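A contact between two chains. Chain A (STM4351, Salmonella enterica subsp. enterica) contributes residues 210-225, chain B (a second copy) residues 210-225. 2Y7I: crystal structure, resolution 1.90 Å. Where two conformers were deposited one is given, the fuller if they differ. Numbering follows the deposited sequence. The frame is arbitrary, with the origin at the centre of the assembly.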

ATOM      1  N   LEU A 210       5.901  -1.511   7.812  1.00 17.99           N
ATOM      2  CA  LEU A 210       4.870  -0.843   6.995  1.00 17.54           C
ATOM      3  C   LEU A 210       5.248  -0.753   5.507  1.00 18.37           C
ATOM      4  O   LEU A 210       4.391  -0.934   4.633  1.00 18.26           O
ATOM      5  CB  LEU A 210       4.534   0.554   7.547  1.00 17.15           C
ATOM      6  CG  LEU A 210       3.548   0.646   8.715  1.00 17.03           C
ATOM      7  CD1 LEU A 210       3.494   2.050   9.260  1.00 14.96           C
ATOM      8  CD2 LEU A 210       2.144   0.180   8.296  1.00 16.78           C
ATOM      9  N   ASP A 211       6.527  -0.490   5.221  1.00 18.60           N
ATOM     10  CA  ASP A 211       7.026  -0.481   3.838  1.00 19.51           C
ATOM     11  C   ASP A 211       6.677  -1.788   3.137  1.00 20.07           C
ATOM     12  O   ASP A 211       6.222  -1.792   1.991  1.00 20.62           O
ATOM     13  CB  ASP A 211       8.548  -0.304   3.792  1.00 20.24           C
ATOM     14  CG  ASP A 211       8.983   1.106   4.087  1.00 20.14           C
ATOM     15  OD1 ASP A 211       8.112   1.979   4.230  1.00 20.70           O
ATOM     16  OD2 ASP A 211      10.199   1.343   4.164  1.00 22.13           O
ATOM     17  N   LYS A 212       6.910  -2.894   3.838  1.00 19.78           N
ATOM     18  CA  LYS A 212       6.573  -4.209   3.326  1.00 20.51           C
ATOM     19  C   LYS A 212       5.068  -4.462   3.271  1.00 19.59           C
ATOM     20  O   LYS A 212       4.569  -4.914   2.242  1.00 20.26           O
ATOM     21  CB  LYS A 212       7.292  -5.304   4.123  1.00 21.39           C
ATOM     22  CG  LYS A 212       8.791  -5.323   3.879  1.00 23.41           C
ATOM     23  CD  LYS A 212       9.489  -6.315   4.802  1.00 27.09           C
ATOM     24  CE  LYS A 212      10.976  -6.351   4.520  1.00 29.56           C
ATOM     25  NZ  LYS A 212      11.745  -6.876   5.689  1.00 33.00           N
ATOM     26  N   VAL A 213       4.349  -4.179   4.361  1.00 18.14           N
ATOM     27  CA  VAL A 213       2.895  -4.410   4.401  1.00 17.53           C
ATOM     28  C   VAL A 213       2.181  -3.616   3.310  1.00 17.33           C
ATOM     29  O   VAL A 213       1.323  -4.156   2.608  1.00 17.76           O
ATOM     30  CB  VAL A 213       2.275  -4.104   5.799  1.00 16.83           C
ATOM     31  CG1 VAL A 213       0.753  -4.127   5.752  1.00 16.21           C
ATOM     32  CG2 VAL A 213       2.793  -5.110   6.843  1.00 16.99           C
ATOM     33  N   LYS A 214       2.554  -2.347   3.154  1.00 16.81           N
ATOM     34  CA  LYS A 214       1.906  -1.472   2.159  1.00 16.97           C
ATOM     35  C   LYS A 214       2.183  -1.878   0.711  1.00 18.18           C
ATOM     36  O   LYS A 214       1.425  -1.498  -0.195  1.00 18.31           O
ATOM     37  CB  LYS A 214       2.252  -0.002   2.411  1.00 16.19           C
ATOM     38  CG  LYS A 214       1.617   0.550   3.684  1.00 15.69           C
ATOM     39  CD  LYS A 214       2.255   1.862   4.118  1.00 15.46           C
ATOM     40  CE  LYS A 214       1.955   2.988   3.121  1.00 16.10           C
ATOM     41  NZ  LYS A 214       2.788   4.189   3.401  1.00 16.81           N
ATOM     42  N   ALA A 215       3.239  -2.664   0.495  1.00 18.79           N
ATOM     43  CA  ALA A 215       3.570  -3.155  -0.852  1.00 20.11           C
ATOM     44  C   ALA A 215       2.910  -4.500  -1.174  1.00 21.06           C
ATOM     45  O   ALA A 215       3.067  -5.029  -2.277  1.00 22.55           O
ATOM     46  CB  ALA A 215       5.076  -3.255  -1.032  1.00 21.11           C
ATOM     47  N   SER A 216       2.177  -5.045  -0.208  1.00 20.57           N
ATOM     48  CA  SER A 216       1.627  -6.390  -0.323  1.00 21.54           C
ATOM     49  C   SER A 216       0.231  -6.374  -0.934  1.00 21.96           C
ATOM     50  O   SER A 216      -0.549  -5.452  -0.687  1.00 20.66           O
ATOM     51  CB  SER A 216       1.599  -7.087   1.046  1.00 20.76           C
ATOM     52  OG  SER A 216       0.643  -6.494   1.915  1.00 20.95           O
ATOM     53  N   PRO A 217      -0.092  -7.407  -1.734  1.00 23.82           N
ATOM     54  CA  PRO A 217      -1.463  -7.548  -2.244  1.00 24.49           C
ATOM     55  C   PRO A 217      -2.480  -7.594  -1.094  1.00 23.90           C
ATOM     56  O   PRO A 217      -3.599  -7.093  -1.240  1.00 23.44           O
ATOM     57  CB  PRO A 217      -1.426  -8.880  -2.987  1.00 26.26           C
ATOM     58  CG  PRO A 217       0.015  -9.097  -3.321  1.00 27.37           C
ATOM     59  CD  PRO A 217       0.800  -8.478  -2.214  1.00 25.18           C
ATOM     60  N   GLU A 218      -2.073  -8.163   0.044  1.00 23.57           N
ATOM     61  CA  GLU A 218      -2.929  -8.278   1.240  1.00 23.37           C
ATOM     62  C   GLU A 218      -3.423  -6.943   1.776  1.00 21.94           C
ATOM     63  O   GLU A 218      -4.535  -6.848   2.300  1.00 21.10           O
ATOM     64  CB  GLU A 218      -2.204  -9.023   2.367  1.00 23.72           C
ATOM     65  CG  GLU A 218      -2.016 -10.521   2.124  1.00 26.72           C
ATOM     66  CD  GLU A 218      -0.747 -10.859   1.339  1.00 30.36           C
ATOM     67  OE1 GLU A 218      -0.044  -9.936   0.876  1.00 30.14           O
ATOM     68  OE2 GLU A 218      -0.450 -12.061   1.181  1.00 33.00           O
ATOM     69  N   TYR A 219      -2.598  -5.912   1.634  0.70 21.10           N
ATOM     70  CA  TYR A 219      -2.934  -4.591   2.137  0.70 19.74           C
ATOM     71  C   TYR A 219      -4.013  -3.950   1.262  0.70 19.86           C
ATOM     72  O   TYR A 219      -4.907  -3.278   1.771  0.70 18.86           O
ATOM     73  CB  TYR A 219      -1.654  -3.758   2.255  0.70 19.03           C
ATOM     74  CG  TYR A 219      -1.823  -2.292   2.549  0.70 18.03           C
ATOM     75  CD1 TYR A 219      -2.233  -1.837   3.806  0.70 16.40           C
ATOM     76  CD2 TYR A 219      -1.534  -1.350   1.569  0.70 18.30           C
ATOM     77  CE1 TYR A 219      -2.371  -0.473   4.055  0.70 16.06           C
ATOM     78  CE2 TYR A 219      -1.661  -0.011   1.805  0.70 18.01           C
ATOM     79  CZ  TYR A 219      -2.079   0.430   3.040  0.70 17.05           C
ATOM     80  OH  TYR A 219      -2.196   1.784   3.226  0.70 18.41           O
ATOM     81  N   ALA A 220      -3.964  -4.217  -0.045  1.00 21.34           N
ATOM     82  CA  ALA A 220      -5.035  -3.802  -0.959  1.00 22.20           C
ATOM     83  C   ALA A 220      -6.338  -4.531  -0.606  1.00 22.75           C
ATOM     84  O   ALA A 220      -7.420  -3.933  -0.614  1.00 22.13           O
ATOM     85  CB  ALA A 220      -4.643  -4.054  -2.404  1.00 23.51           C
ATOM     86  N   GLN A 221      -6.219  -5.817  -0.271  1.00 23.77           N
ATOM     87  CA  GLN A 221      -7.377  -6.619   0.139  1.00 25.05           C
ATOM     88  C   GLN A 221      -7.989  -6.156   1.469  1.00 23.62           C
ATOM     89  O   GLN A 221      -9.207  -6.210   1.634  1.00 23.99           O
ATOM     90  CB  GLN A 221      -7.022  -8.111   0.182  1.00 26.12           C
ATOM     91  CG  GLN A 221      -6.629  -8.691  -1.176  1.00 30.22           C
ATOM     92  CD  GLN A 221      -5.800  -9.963  -1.062  1.00 34.32           C
ATOM     93  OE1 GLN A 221      -5.510 -10.441   0.042  1.00 36.00           O
ATOM     94  NE2 GLN A 221      -5.401 -10.512  -2.207  1.00 36.86           N
ATOM     95  N   MET A 222      -7.155  -5.689   2.405  1.00 22.74           N
ATOM     96  CA  MET A 222      -7.652  -5.109   3.672  1.00 22.21           C
ATOM     97  C   MET A 222      -8.542  -3.892   3.428  1.00 21.98           C
ATOM     98  O   MET A 222      -9.579  -3.728   4.076  1.00 21.72           O
ATOM     99  CB  MET A 222      -6.494  -4.698   4.584  1.00 21.20           C
ATOM    100  CG  MET A 222      -5.733  -5.840   5.220  1.00 22.27           C
ATOM    101  SD  MET A 222      -4.329  -5.170   6.135  1.00 22.90           S
ATOM    102  CE  MET A 222      -3.367  -6.647   6.422  1.00 23.52           C
ATOM    103  N   GLN A 223      -8.124  -3.041   2.493  1.00 21.95           N
ATOM    104  CA  GLN A 223      -8.878  -1.844   2.127  1.00 21.66           C
ATOM    105  C   GLN A 223     -10.200  -2.217   1.458  1.00 22.95           C
ATOM    106  O   GLN A 223     -11.252  -1.660   1.791  1.00 22.23           O
ATOM    107  CB  GLN A 223      -8.040  -0.961   1.200  1.00 21.77           C
ATOM    108  CG  GLN A 223      -6.833  -0.299   1.890  1.00 20.94           C
ATOM    109  CD  GLN A 223      -5.995   0.548   0.933  1.00 23.62           C
ATOM    110  OE1 GLN A 223      -4.768   0.421   0.880  1.00 23.60           O
ATOM    111  NE2 GLN A 223      -6.658   1.397   0.160  1.00 23.00           N
ATOM    112  N   GLU A 224     -10.132  -3.160   0.517  1.00 24.80           N
ATOM    113  CA  GLU A 224     -11.313  -3.739  -0.122  1.00 27.09           C
ATOM    114  C   GLU A 224     -12.302  -4.293   0.911  1.00 27.04           C
ATOM    115  O   GLU A 224     -13.502  -4.017   0.840  1.00 27.48           O
ATOM    116  CB  GLU A 224     -10.880  -4.826  -1.111  1.00 29.14           C
ATOM    117  CG  GLU A 224     -11.994  -5.682  -1.707  1.00 33.39           C
ATOM    118  CD  GLU A 224     -11.458  -6.777  -2.625  1.00 38.32           C
ATOM    119  OE1 GLU A 224     -10.358  -7.320  -2.364  1.00 40.40           O
ATOM    120  OE2 GLU A 224     -12.144  -7.099  -3.611  1.00 40.94           O
ATOM    121  N   LYS A 225     -11.798  -5.054   1.878  1.00 26.44           N
ATOM    122  CA  LYS A 225     -12.660  -5.643   2.902  1.00 26.48           C
ATOM    123  C   LYS A 225     -13.372  -4.591   3.750  1.00 25.09           C
ATOM    124  O   LYS A 225     -14.590  -4.660   3.947  1.00 24.56           O
ATOM    125  CB  LYS A 225     -11.867  -6.579   3.816  1.00 26.67           C
ATOM    126  CG  LYS A 225     -12.660  -7.013   5.046  1.00 28.17           C
ATOM    127  CD  LYS A 225     -12.005  -8.138   5.795  1.00 29.97           C
ATOM    128  CE  LYS A 225     -12.980  -8.695   6.817  1.00 30.08           C
ATOM    129  NZ  LYS A 225     -12.432  -9.902   7.494  1.00 32.64           N
TER
ATOM    130  N   LEU B 210       6.542   7.695  -2.351  1.00 19.64           N
ATOM    131  CA  LEU B 210       6.010   6.331  -2.253  1.00 19.58           C
ATOM    132  C   LEU B 210       5.239   6.081  -0.956  1.00 20.25           C
ATOM    133  O   LEU B 210       4.225   5.382  -0.962  1.00 19.87           O
ATOM    134  CB  LEU B 210       7.120   5.290  -2.436  1.00 19.71           C
ATOM    135  CG  LEU B 210       7.545   4.981  -3.880  1.00 19.40           C
ATOM    136  CD1 LEU B 210       8.799   4.117  -3.881  1.00 19.30           C
ATOM    137  CD2 LEU B 210       6.442   4.284  -4.661  1.00 18.16           C
ATOM    138  N   ASP B 211       5.709   6.665   0.147  1.00 21.53           N
ATOM    139  CA  ASP B 211       4.983   6.604   1.418  1.00 22.68           C
ATOM    140  C   ASP B 211       3.536   7.083   1.258  1.00 22.96           C
ATOM    141  O   ASP B 211       2.603   6.451   1.772  1.00 23.44           O
ATOM    142  CB  ASP B 211       5.693   7.419   2.496  1.00 24.26           C
ATOM    143  CG  ASP B 211       6.957   6.749   3.008  1.00 25.14           C
ATOM    144  OD1 ASP B 211       7.204   5.578   2.668  1.00 25.20           O
ATOM    145  OD2 ASP B 211       7.713   7.407   3.750  1.00 29.42           O
ATOM    146  N   LYS B 212       3.357   8.185   0.529  1.00 22.55           N
ATOM    147  CA  LYS B 212       2.025   8.745   0.282  1.00 22.69           C
ATOM    148  C   LYS B 212       1.237   7.928  -0.744  1.00 21.49           C
ATOM    149  O   LYS B 212       0.066   7.601  -0.520  1.00 21.95           O
ATOM    150  CB  LYS B 212       2.133  10.202  -0.180  1.00 23.27           C
ATOM    151  CG  LYS B 212       2.511  11.193   0.914  1.00 26.28           C
ATOM    152  CD  LYS B 212       2.576  12.609   0.347  1.00 28.94           C
ATOM    153  CE  LYS B 212       2.333  13.664   1.405  1.00 32.80           C
ATOM    154  NZ  LYS B 212       2.070  15.003   0.778  1.00 34.23           N
ATOM    155  N   VAL B 213       1.873   7.626  -1.872  1.00 20.12           N
ATOM    156  CA  VAL B 213       1.248   6.831  -2.928  1.00 19.23           C
ATOM    157  C   VAL B 213       0.753   5.489  -2.388  1.00 18.88           C
ATOM    158  O   VAL B 213      -0.393   5.108  -2.629  1.00 19.00           O
ATOM    159  CB  VAL B 213       2.207   6.616  -4.125  1.00 18.55           C
ATOM    160  CG1 VAL B 213       1.631   5.605  -5.128  1.00 18.15           C
ATOM    161  CG2 VAL B 213       2.499   7.958  -4.810  1.00 19.72           C
ATOM    162  N   LYS B 214       1.591   4.795  -1.624  1.00 18.08           N
ATOM    163  CA  LYS B 214       1.217   3.458  -1.160  1.00 18.21           C
ATOM    164  C   LYS B 214       0.152   3.502  -0.066  1.00 19.20           C
ATOM    165  O   LYS B 214      -0.485   2.495   0.223  1.00 19.90           O
ATOM    166  CB  LYS B 214       2.451   2.669  -0.704  1.00 18.20           C
ATOM    167  CG  LYS B 214       3.423   2.306  -1.845  1.00 16.61           C
ATOM    168  CD  LYS B 214       4.806   1.933  -1.312  1.00 17.05           C
ATOM    169  CE  LYS B 214       4.747   0.732  -0.376  1.00 17.91           C
ATOM    170  NZ  LYS B 214       6.071   0.443   0.231  1.00 18.36           N
ATOM    171  N   ALA B 215      -0.050   4.673   0.531  1.00 19.25           N
ATOM    172  CA  ALA B 215      -1.107   4.829   1.527  1.00 20.85           C
ATOM    173  C   ALA B 215      -2.438   5.223   0.881  1.00 21.19           C
ATOM    174  O   ALA B 215      -3.441   5.365   1.571  1.00 22.70           O
ATOM    175  CB  ALA B 215      -0.699   5.861   2.590  1.00 21.68           C
ATOM    176  N   SER B 216      -2.438   5.394  -0.440  1.00 21.01           N
ATOM    177  CA  SER B 216      -3.608   5.950  -1.137  1.00 22.12           C
ATOM    178  C   SER B 216      -4.561   4.868  -1.646  1.00 22.60           C
ATOM    179  O   SER B 216      -4.117   3.800  -2.041  1.00 20.25           O
ATOM    180  CB  SER B 216      -3.166   6.863  -2.295  1.00 21.21           C
ATOM    181  OG  SER B 216      -2.614   6.132  -3.381  1.00 20.41           O
ATOM    182  N   PRO B 217      -5.880   5.147  -1.633  1.00 24.93           N
ATOM    183  CA  PRO B 217      -6.821   4.219  -2.269  1.00 26.02           C
ATOM    184  C   PRO B 217      -6.543   4.034  -3.760  1.00 25.43           C
ATOM    185  O   PRO B 217      -6.799   2.950  -4.288  1.00 25.64           O
ATOM    186  CB  PRO B 217      -8.197   4.872  -2.041  1.00 28.38           C
ATOM    187  CG  PRO B 217      -7.941   6.210  -1.470  1.00 28.41           C
ATOM    188  CD  PRO B 217      -6.575   6.189  -0.860  1.00 26.63           C
ATOM    189  N   GLU B 218      -5.999   5.067  -4.415  1.00 25.06           N
ATOM    190  CA  GLU B 218      -5.605   5.011  -5.841  1.00 25.10           C
ATOM    191  C   GLU B 218      -4.611   3.898  -6.151  1.00 23.95           C
ATOM    192  O   GLU B 218      -4.672   3.283  -7.208  1.00 23.33           O
ATOM    193  CB  GLU B 218      -4.989   6.333  -6.315  1.00 24.67           C
ATOM    194  CG  GLU B 218      -5.984   7.481  -6.492  1.00 28.35           C
ATOM    195  CD  GLU B 218      -6.428   8.081  -5.170  1.00 31.37           C
ATOM    196  OE1 GLU B 218      -5.713   7.904  -4.159  1.00 30.93           O
ATOM    197  OE2 GLU B 218      -7.501   8.729  -5.129  1.00 35.47           O
ATOM    198  N   TYR B 219      -3.685   3.662  -5.232  1.00 23.22           N
ATOM    199  CA  TYR B 219      -2.660   2.645  -5.426  1.00 22.47           C
ATOM    200  C   TYR B 219      -3.248   1.222  -5.357  1.00 22.63           C
ATOM    201  O   TYR B 219      -2.821   0.335  -6.102  1.00 21.79           O
ATOM    202  CB  TYR B 219      -1.539   2.887  -4.413  1.00 22.51           C
ATOM    203  CG  TYR B 219      -0.488   1.826  -4.261  1.00 22.34           C
ATOM    204  CD1 TYR B 219       0.477   1.595  -5.250  1.00 23.94           C
ATOM    205  CD2 TYR B 219      -0.417   1.093  -3.090  1.00 23.83           C
ATOM    206  CE1 TYR B 219       1.468   0.612  -5.065  1.00 23.74           C
ATOM    207  CE2 TYR B 219       0.550   0.134  -2.897  1.00 26.22           C
ATOM    208  CZ  TYR B 219       1.487  -0.105  -3.875  1.00 25.46           C
ATOM    209  OH  TYR B 219       2.431  -1.082  -3.624  1.00 28.67           O
ATOM    210  N   ALA B 220      -4.225   1.016  -4.474  1.00 23.32           N
ATOM    211  CA  ALA B 220      -4.971  -0.241  -4.428  1.00 24.53           C
ATOM    212  C   ALA B 220      -5.720  -0.466  -5.747  1.00 24.61           C
ATOM    213  O   ALA B 220      -5.719  -1.578  -6.288  1.00 23.96           O
ATOM    214  CB  ALA B 220      -5.946  -0.260  -3.246  1.00 25.54           C
ATOM    215  N   GLN B 221      -6.335   0.603  -6.260  1.00 25.24           N
ATOM    216  CA  GLN B 221      -7.041   0.560  -7.545  1.00 26.23           C
ATOM    217  C   GLN B 221      -6.093   0.219  -8.694  1.00 24.89           C
ATOM    218  O   GLN B 221      -6.480  -0.518  -9.606  1.00 25.31           O
ATOM    219  CB  GLN B 221      -7.779   1.880  -7.824  1.00 27.29           C
ATOM    220  CG  GLN B 221      -8.909   2.192  -6.841  1.00 31.35           C
ATOM    221  CD  GLN B 221      -9.517   3.573  -7.047  1.00 34.36           C
ATOM    222  OE1 GLN B 221      -8.836   4.517  -7.461  1.00 35.36           O
ATOM    223  NE2 GLN B 221     -10.809   3.698  -6.758  1.00 38.37           N
ATOM    224  N   MET B 222      -4.861   0.741  -8.645  1.00 23.28           N
ATOM    225  CA  MET B 222      -3.831   0.395  -9.636  1.00 22.42           C
ATOM    226  C   MET B 222      -3.577  -1.112  -9.703  1.00 21.98           C
ATOM    227  O   MET B 222      -3.524  -1.685 -10.785  1.00 21.59           O
ATOM    228  CB  MET B 222      -2.501   1.099  -9.353  1.00 21.63           C
ATOM    229  CG  MET B 222      -2.474   2.580  -9.624  1.00 22.25           C
ATOM    230  SD  MET B 222      -0.857   3.263  -9.203  1.00 25.14           S
ATOM    231  CE  MET B 222      -1.363   4.937  -8.863  1.00 23.19           C
ATOM    232  N   GLN B 223      -3.427  -1.742  -8.541  1.00 21.94           N
ATOM    233  CA  GLN B 223      -3.213  -3.179  -8.473  1.00 22.36           C
ATOM    234  C   GLN B 223      -4.429  -3.933  -8.993  1.00 23.79           C
ATOM    235  O   GLN B 223      -4.293  -4.930  -9.711  1.00 24.19           O
ATOM    236  CB  GLN B 223      -2.916  -3.601  -7.039  1.00 22.48           C
ATOM    237  CG  GLN B 223      -1.637  -3.015  -6.484  1.00 22.16           C
ATOM    238  CD  GLN B 223      -1.448  -3.345  -5.025  1.00 24.58           C
ATOM    239  OE1 GLN B 223      -1.176  -2.459  -4.213  1.00 24.97           O
ATOM    240  NE2 GLN B 223      -1.598  -4.621  -4.676  1.00 23.22           N
ATOM    241  N   GLU B 224      -5.615  -3.443  -8.642  1.00 25.36           N
ATOM    242  CA  GLU B 224      -6.851  -4.049  -9.102  1.00 27.50           C
ATOM    243  C   GLU B 224      -6.977  -3.907 -10.631  1.00 27.75           C
ATOM    244  O   GLU B 224      -7.489  -4.803 -11.305  1.00 28.50           O
ATOM    245  CB  GLU B 224      -8.060  -3.484  -8.325  1.00 29.63           C
ATOM    246  CG  GLU B 224      -8.073  -3.934  -6.821  1.00 32.06           C
ATOM    247  CD  GLU B 224      -8.990  -3.116  -5.884  1.00 36.91           C
ATOM    248  OE1 GLU B 224      -9.479  -2.028  -6.276  1.00 38.24           O
ATOM    249  OE2 GLU B 224      -9.213  -3.571  -4.734  1.00 37.66           O
ATOM    250  N   LYS B 225      -6.470  -2.804 -11.180  1.00 27.18           N
ATOM    251  CA  LYS B 225      -6.491  -2.605 -12.625  1.00 27.56           C
ATOM    252  C   LYS B 225      -5.540  -3.561 -13.341  1.00 26.84           C
ATOM    253  O   LYS B 225      -5.929  -4.232 -14.302  1.00 27.36           O
ATOM    254  CB  LYS B 225      -6.172  -1.155 -12.997  1.00 27.37           C
ATOM    255  CG  LYS B 225      -6.196  -0.902 -14.502  1.00 28.29           C
ATOM    256  CD  LYS B 225      -5.978   0.553 -14.833  1.00 29.35           C
ATOM    257  CE  LYS B 225      -5.994   0.750 -16.338  1.00 30.60           C
ATOM    258  NZ  LYS B 225      -6.133   2.175 -16.702  1.00 31.88           N
TER
HETATM  259  O   HOH W   1       8.739   4.363   4.351  1.00 32.52           O
HETATM  260  O   HOH W   2       5.394   2.689   2.301  1.00 20.26           O
HETATM  261  O   HOH W   3      -3.025  -1.005  -1.625  1.00 24.57           O
HETATM  262  O   HOH W   4      -3.036   1.824  -0.702  1.00 24.67           O

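Symmetric dimers often pair each residue with its own copy or with a reciprocal partner, and STM4351 illustrates both. Each stretch runs from the end of one helix, through a turn, into helix 217-225. The two 217-225 helices cross at 110° between their N-to-C directions, their axes 9.6 Å apart at closest approach, and Ala220(A) and Ala220(B) face each other with CA atoms 5.0 Å apart. At each turn a serine caps the second helix: Tyr219(B) N donates to Ser216(B) OG, the matching Tyr219(A) N to Ser216(A) OG bond is weak, and the two OG atoms donate to Val213(A) O and Val213(B) O, each within its own chain.

Small side chains suit the crossing: Ala220(A) CB lies 4.1 Å from Ala220(B) CB. The polar anchor is reciprocal. Lys214(A) NZ donates to Asp211(B) O, and Lys214(B) NZ to Asp211(A) O, each at 2.8 Å. The lysine's length lets CE pack against the opposing backbone, Lys214(A) CE lying 3.7 Å from Ala215(B) N, while the ammonium reaches the carbonyl; 93 Å² each of Lys214(A) and Lys214(B) is covered. Water 2 accepts from both NZ atoms. Water 1 donates to both Asp211(A) OD1 and Asp211(B) OD1, bridging these like charges. Tyr219(A) and Tyr219(B) present ring edges to Lys214(B) O and Lys214(A) O, with Tyr219(A) CE2 3.2 Å from Lys214(B) O. Between the two stretches 654 Å² is buried, both sides summed.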